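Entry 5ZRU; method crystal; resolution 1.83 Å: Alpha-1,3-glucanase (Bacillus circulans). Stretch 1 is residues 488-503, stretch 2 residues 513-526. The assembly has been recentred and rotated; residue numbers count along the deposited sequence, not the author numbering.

Stretch 1 488-503: TFTNIDIINTQRSAIQ
Stretch 2 (513-526) IVFNNININGAGKD

Neighbouring parallel strands can align residue by residue and often set like beside like, as Phe 489 and Phe 515 or Ile 492 and Ile 518 do here. Strand 488-490 runs parallel to 513-516 (4°) and strand 492-495 to 518-523 (9°); from Thr 488 to Ile 495 each residue lies beside the one 26 positions later, Phe 489 CA being 4.7 Å from Phe 515 CA. Most strand residues lie near phi -120° and psi 125°; Gly 522, at 96/117, is the marked exception. Asn 491 and Asn 517 turn the corners with both angles near 60°.

Phe 489 covers the most surface. Its backbone bonds one way through N to Val 514 O (2.8 Å) and the other through O to Asn 516 N (2.7 Å), the alternation typical of parallel strands. With chi1 -60° and chi2 78°, its ring forms an offset stack on Phe 515 (chi1 -73°, chi2 83°), planes 2° apart, CD1 of Phe 489 lying 3.4 Å from CE2 of Phe 515. Both chi1 angles are m.

Phe 515 also receives Ile 502 (m, t), whose CG2 lies 3.8 Å from Phe 515 CZ; Ile 502 CD1 reaches Ile 520 CD1 at 4.0 Å. The ladder continues where Ile 492 CG1 meets Ile 518 CD1 at 3.7 Å. On the face that carries Asp 493 and Asn 519, Asn 519 ND2 donates to Asp 493 OD1 (2.9 Å).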

# COMPACT_ATOMS: atom_id res chain seq x y z
N THR A 488 -1.31 -19.19 13.71
CA THR A 488 -2.73 -19.34 13.99
C THR A 488 -3.49 -18.27 13.23
O THR A 488 -3.09 -17.10 13.26
CB THR A 488 -3.02 -19.24 15.49
OG1 THR A 488 -2.21 -20.18 16.20
CG2 THR A 488 -4.50 -19.52 15.78
N PHE A 489 -4.57 -18.67 12.56
CA PHE A 489 -5.51 -17.78 11.89
C PHE A 489 -6.85 -17.92 12.59
O PHE A 489 -7.36 -19.04 12.71
CB PHE A 489 -5.68 -18.14 10.41
CG PHE A 489 -4.42 -18.07 9.61
CD1 PHE A 489 -3.47 -19.07 9.69
CD2 PHE A 489 -4.19 -16.99 8.77
CE1 PHE A 489 -2.31 -19.01 8.94
CE2 PHE A 489 -3.03 -16.92 8.03
CZ PHE A 489 -2.09 -17.93 8.12
N THR A 490 -7.41 -16.81 13.06
CA THR A 490 -8.67 -16.89 13.80
C THR A 490 -9.62 -15.79 13.36
O THR A 490 -9.23 -14.63 13.26
CB THR A 490 -8.40 -16.79 15.31
OG1 THR A 490 -7.47 -17.82 15.68
CG2 THR A 490 -9.70 -16.98 16.09
N ASN A 491 -10.88 -16.15 13.10
CA ASN A 491 -11.91 -15.18 12.71
C ASN A 491 -11.52 -14.48 11.41
O ASN A 491 -11.30 -13.27 11.36
CB ASN A 491 -12.14 -14.16 13.84
CG ASN A 491 -12.93 -14.74 15.00
OD1 ASN A 491 -13.91 -15.46 14.79
ND2 ASN A 491 -12.51 -14.43 16.21
N ILE A 492 -11.41 -15.26 10.35
CA ILE A 492 -11.06 -14.74 9.03
C ILE A 492 -12.23 -14.99 8.10
O ILE A 492 -12.69 -16.13 7.99
CB ILE A 492 -9.78 -15.38 8.45
CG1 ILE A 492 -8.66 -15.47 9.49
CG2 ILE A 492 -9.35 -14.65 7.16
CD1 ILE A 492 -8.03 -14.15 9.87
N ASP A 493 -12.67 -13.95 7.40
CA ASP A 493 -13.69 -14.08 6.37
C ASP A 493 -13.02 -13.90 5.02
O ASP A 493 -12.36 -12.88 4.78
CB ASP A 493 -14.80 -13.05 6.56
CG ASP A 493 -15.58 -13.28 7.84
OD1 ASP A 493 -16.46 -14.17 7.85
OD2 ASP A 493 -15.29 -12.60 8.84
N ILE A 494 -13.16 -14.90 4.15
CA ILE A 494 -12.49 -14.92 2.85
C ILE A 494 -13.58 -15.00 1.79
O ILE A 494 -14.22 -16.05 1.62
CB ILE A 494 -11.51 -16.09 2.72
CG1 ILE A 494 -10.73 -16.31 4.03
CG2 ILE A 494 -10.54 -15.83 1.58
CD1 ILE A 494 -9.70 -17.46 3.98
N ILE A 495 -13.77 -13.91 1.05
CA ILE A 495 -14.95 -13.72 0.21
C ILE A 495 -14.53 -13.60 -1.26
O ILE A 495 -13.66 -12.79 -1.60
CB ILE A 495 -15.73 -12.47 0.64
CG1 ILE A 495 -16.18 -12.63 2.10
CG2 ILE A 495 -16.90 -12.20 -0.30
CD1 ILE A 495 -16.47 -11.32 2.78
N ASN A 496 -15.20 -14.39 -2.12
CA ASN A 496 -15.06 -14.29 -3.57
C ASN A 496 -13.60 -14.39 -4.03
O ASN A 496 -13.11 -13.55 -4.79
CB ASN A 496 -15.71 -13.01 -4.10
CG ASN A 496 -17.21 -13.17 -4.27
OD1 ASN A 496 -17.71 -14.29 -4.42
ND2 ASN A 496 -17.94 -12.05 -4.24
N THR A 497 -12.94 -15.45 -3.59
CA THR A 497 -11.54 -15.68 -3.94
C THR A 497 -11.40 -16.07 -5.41
O THR A 497 -12.24 -16.79 -5.97
CB THR A 497 -10.95 -16.76 -3.03
OG1 THR A 497 -10.84 -16.24 -1.69
CG2 THR A 497 -9.57 -17.19 -3.52
N GLN A 498 -10.33 -15.57 -6.04
CA GLN A 498 -10.11 -15.79 -7.47
C GLN A 498 -9.86 -17.26 -7.76
O GLN A 498 -10.53 -17.86 -8.62
CB GLN A 498 -8.95 -14.92 -7.95
CG GLN A 498 -9.21 -13.41 -7.71
CD GLN A 498 -8.13 -12.51 -8.29
OE1 GLN A 498 -7.44 -12.87 -9.25
NE2 GLN A 498 -7.98 -11.32 -7.70
N ARG A 499 -8.88 -17.87 -7.09
CA ARG A 499 -8.64 -19.30 -7.25
C ARG A 499 -8.93 -20.00 -5.92
O ARG A 499 -10.09 -20.03 -5.51
CB ARG A 499 -7.21 -19.57 -7.76
CG ARG A 499 -6.99 -21.02 -8.27
CD ARG A 499 -7.94 -21.39 -9.44
NE ARG A 499 -7.59 -22.69 -10.03
CZ ARG A 499 -6.59 -22.86 -10.89
NH1 ARG A 499 -5.86 -21.82 -11.27
NH2 ARG A 499 -6.32 -24.07 -11.38
N SER A 500 -7.94 -20.56 -5.24
CA SER A 500 -8.21 -21.24 -3.97
C SER A 500 -8.06 -20.29 -2.78
O SER A 500 -7.19 -19.41 -2.78
CB SER A 500 -7.30 -22.46 -3.79
OG SER A 500 -7.59 -23.45 -4.76
N ALA A 501 -8.92 -20.47 -1.77
CA ALA A 501 -8.90 -19.55 -0.63
C ALA A 501 -7.64 -19.70 0.21
O ALA A 501 -7.01 -18.71 0.59
CB ALA A 501 -10.15 -19.76 0.24
N ILE A 502 -7.26 -20.93 0.54
CA ILE A 502 -6.09 -21.19 1.37
C ILE A 502 -5.20 -22.19 0.65
O ILE A 502 -5.67 -23.26 0.26
CB ILE A 502 -6.49 -21.73 2.76
CG1 ILE A 502 -7.45 -20.76 3.44
CG2 ILE A 502 -5.26 -21.93 3.64
CD1 ILE A 502 -8.08 -21.33 4.70
N GLN A 503 -3.92 -21.84 0.48
CA GLN A 503 -2.98 -22.61 -0.35
C GLN A 503 -1.69 -22.88 0.42
O GLN A 503 -1.11 -21.95 1.00
CB GLN A 503 -2.67 -21.85 -1.65
CG GLN A 503 -1.52 -22.41 -2.50
CD GLN A 503 -1.47 -21.77 -3.88
OE1 GLN A 503 -2.51 -21.49 -4.48
NE2 GLN A 503 -0.27 -21.52 -4.40
N ILE A 513 0.11 -25.37 12.35
CA ILE A 513 -0.65 -24.34 11.65
C ILE A 513 -2.12 -24.58 11.96
O ILE A 513 -2.67 -25.63 11.61
CB ILE A 513 -0.41 -24.38 10.13
CG1 ILE A 513 1.08 -24.50 9.80
CG2 ILE A 513 -1.05 -23.15 9.48
CD1 ILE A 513 1.96 -23.34 10.32
N VAL A 514 -2.77 -23.59 12.59
CA VAL A 514 -4.14 -23.75 13.09
C VAL A 514 -5.02 -22.64 12.52
O VAL A 514 -4.63 -21.47 12.53
CB VAL A 514 -4.19 -23.73 14.62
CG1 VAL A 514 -5.64 -23.89 15.10
CG2 VAL A 514 -3.30 -24.83 15.19
N PHE A 515 -6.21 -23.02 12.04
CA PHE A 515 -7.18 -22.10 11.45
C PHE A 515 -8.49 -22.24 12.22
O PHE A 515 -9.17 -23.26 12.09
CB PHE A 515 -7.43 -22.44 9.98
CG PHE A 515 -6.32 -22.09 9.05
CD1 PHE A 515 -5.23 -22.94 8.89
CD2 PHE A 515 -6.38 -20.92 8.28
CE1 PHE A 515 -4.21 -22.62 8.00
CE2 PHE A 515 -5.37 -20.61 7.39
CZ PHE A 515 -4.28 -21.46 7.26
N ASN A 516 -8.86 -21.22 12.99
CA ASN A 516 -10.08 -21.28 13.78
C ASN A 516 -11.09 -20.25 13.29
O ASN A 516 -10.73 -19.12 12.97
CB ASN A 516 -9.78 -21.04 15.27
CG ASN A 516 -8.89 -22.13 15.88
OD1 ASN A 516 -8.91 -23.28 15.44
ND2 ASN A 516 -8.10 -21.76 16.87
N ASN A 517 -12.37 -20.66 13.21
CA ASN A 517 -13.46 -19.74 12.87
C ASN A 517 -13.22 -19.06 11.52
O ASN A 517 -13.23 -17.83 11.41
CB ASN A 517 -13.68 -18.69 13.96
CG ASN A 517 -13.68 -19.28 15.37
OD1 ASN A 517 -14.14 -20.40 15.60
ND2 ASN A 517 -13.18 -18.50 16.34
N ILE A 518 -12.98 -19.87 10.49
CA ILE A 518 -12.76 -19.38 9.13
C ILE A 518 -14.07 -19.50 8.35
O ILE A 518 -14.72 -20.56 8.38
CB ILE A 518 -11.65 -20.18 8.42
CG1 ILE A 518 -10.40 -20.30 9.31
CG2 ILE A 518 -11.34 -19.57 7.05
CD1 ILE A 518 -9.77 -19.00 9.73
N ASN A 519 -14.45 -18.44 7.64
CA ASN A 519 -15.60 -18.47 6.74
C ASN A 519 -15.12 -18.23 5.32
O ASN A 519 -14.58 -17.16 5.01
CB ASN A 519 -16.65 -17.42 7.12
CG ASN A 519 -17.22 -17.66 8.50
OD1 ASN A 519 -17.62 -18.77 8.84
ND2 ASN A 519 -17.25 -16.60 9.32
N ILE A 520 -15.35 -19.21 4.44
CA ILE A 520 -14.93 -19.14 3.05
C ILE A 520 -16.18 -19.10 2.20
O ILE A 520 -16.92 -20.09 2.10
CB ILE A 520 -14.04 -20.33 2.67
CG1 ILE A 520 -12.83 -20.37 3.60
CG2 ILE A 520 -13.62 -20.21 1.20
CD1 ILE A 520 -11.89 -21.61 3.43
N ASN A 521 -16.42 -17.96 1.57
CA ASN A 521 -17.65 -17.74 0.81
C ASN A 521 -17.25 -17.37 -0.61
O ASN A 521 -16.95 -16.21 -0.89
CB ASN A 521 -18.50 -16.65 1.46
CG ASN A 521 -19.80 -16.43 0.73
OD1 ASN A 521 -20.19 -17.22 -0.13
ND2 ASN A 521 -20.49 -15.35 1.07
N GLY A 522 -17.23 -18.36 -1.49
CA GLY A 522 -16.88 -18.12 -2.88
C GLY A 522 -15.42 -18.40 -3.17
O GLY A 522 -14.53 -17.75 -2.63
N ALA A 523 -15.15 -19.37 -4.04
CA ALA A 523 -13.78 -19.64 -4.47
C ALA A 523 -13.81 -20.10 -5.91
O ALA A 523 -14.83 -20.56 -6.42
CB ALA A 523 -13.10 -20.67 -3.56
N GLY A 524 -12.66 -19.97 -6.58
CA GLY A 524 -12.61 -20.27 -8.00
C GLY A 524 -13.36 -19.28 -8.85
O GLY A 524 -13.85 -19.65 -9.93
N LYS A 525 -13.48 -18.03 -8.40
CA LYS A 525 -14.30 -17.07 -9.13
C LYS A 525 -13.65 -16.60 -10.43
O LYS A 525 -14.36 -16.04 -11.27
CB LYS A 525 -14.64 -15.87 -8.25
CG LYS A 525 -15.35 -16.21 -6.93
CD LYS A 525 -16.56 -17.13 -7.11
CE LYS A 525 -17.80 -16.38 -7.56
NZ LYS A 525 -19.02 -17.19 -7.35
N ASP A 526 -12.35 -16.85 -10.65
CA ASP A 526 -11.78 -16.48 -11.94
C ASP A 526 -12.04 -17.51 -13.03
O ASP A 526 -11.76 -17.22 -14.20
CB ASP A 526 -10.26 -16.20 -11.85
CG ASP A 526 -9.42 -17.40 -11.41
OD1 ASP A 526 -9.89 -18.56 -11.46
OD2 ASP A 526 -8.27 -17.16 -10.98
O HOH W 1 -8.18 -19.34 18.01
O HOH W 2 -15.51 -15.86 12.62
O HOH W 3 -13.08 -17.32 -0.43
O HOH W 4 -6.90 -14.82 -11.10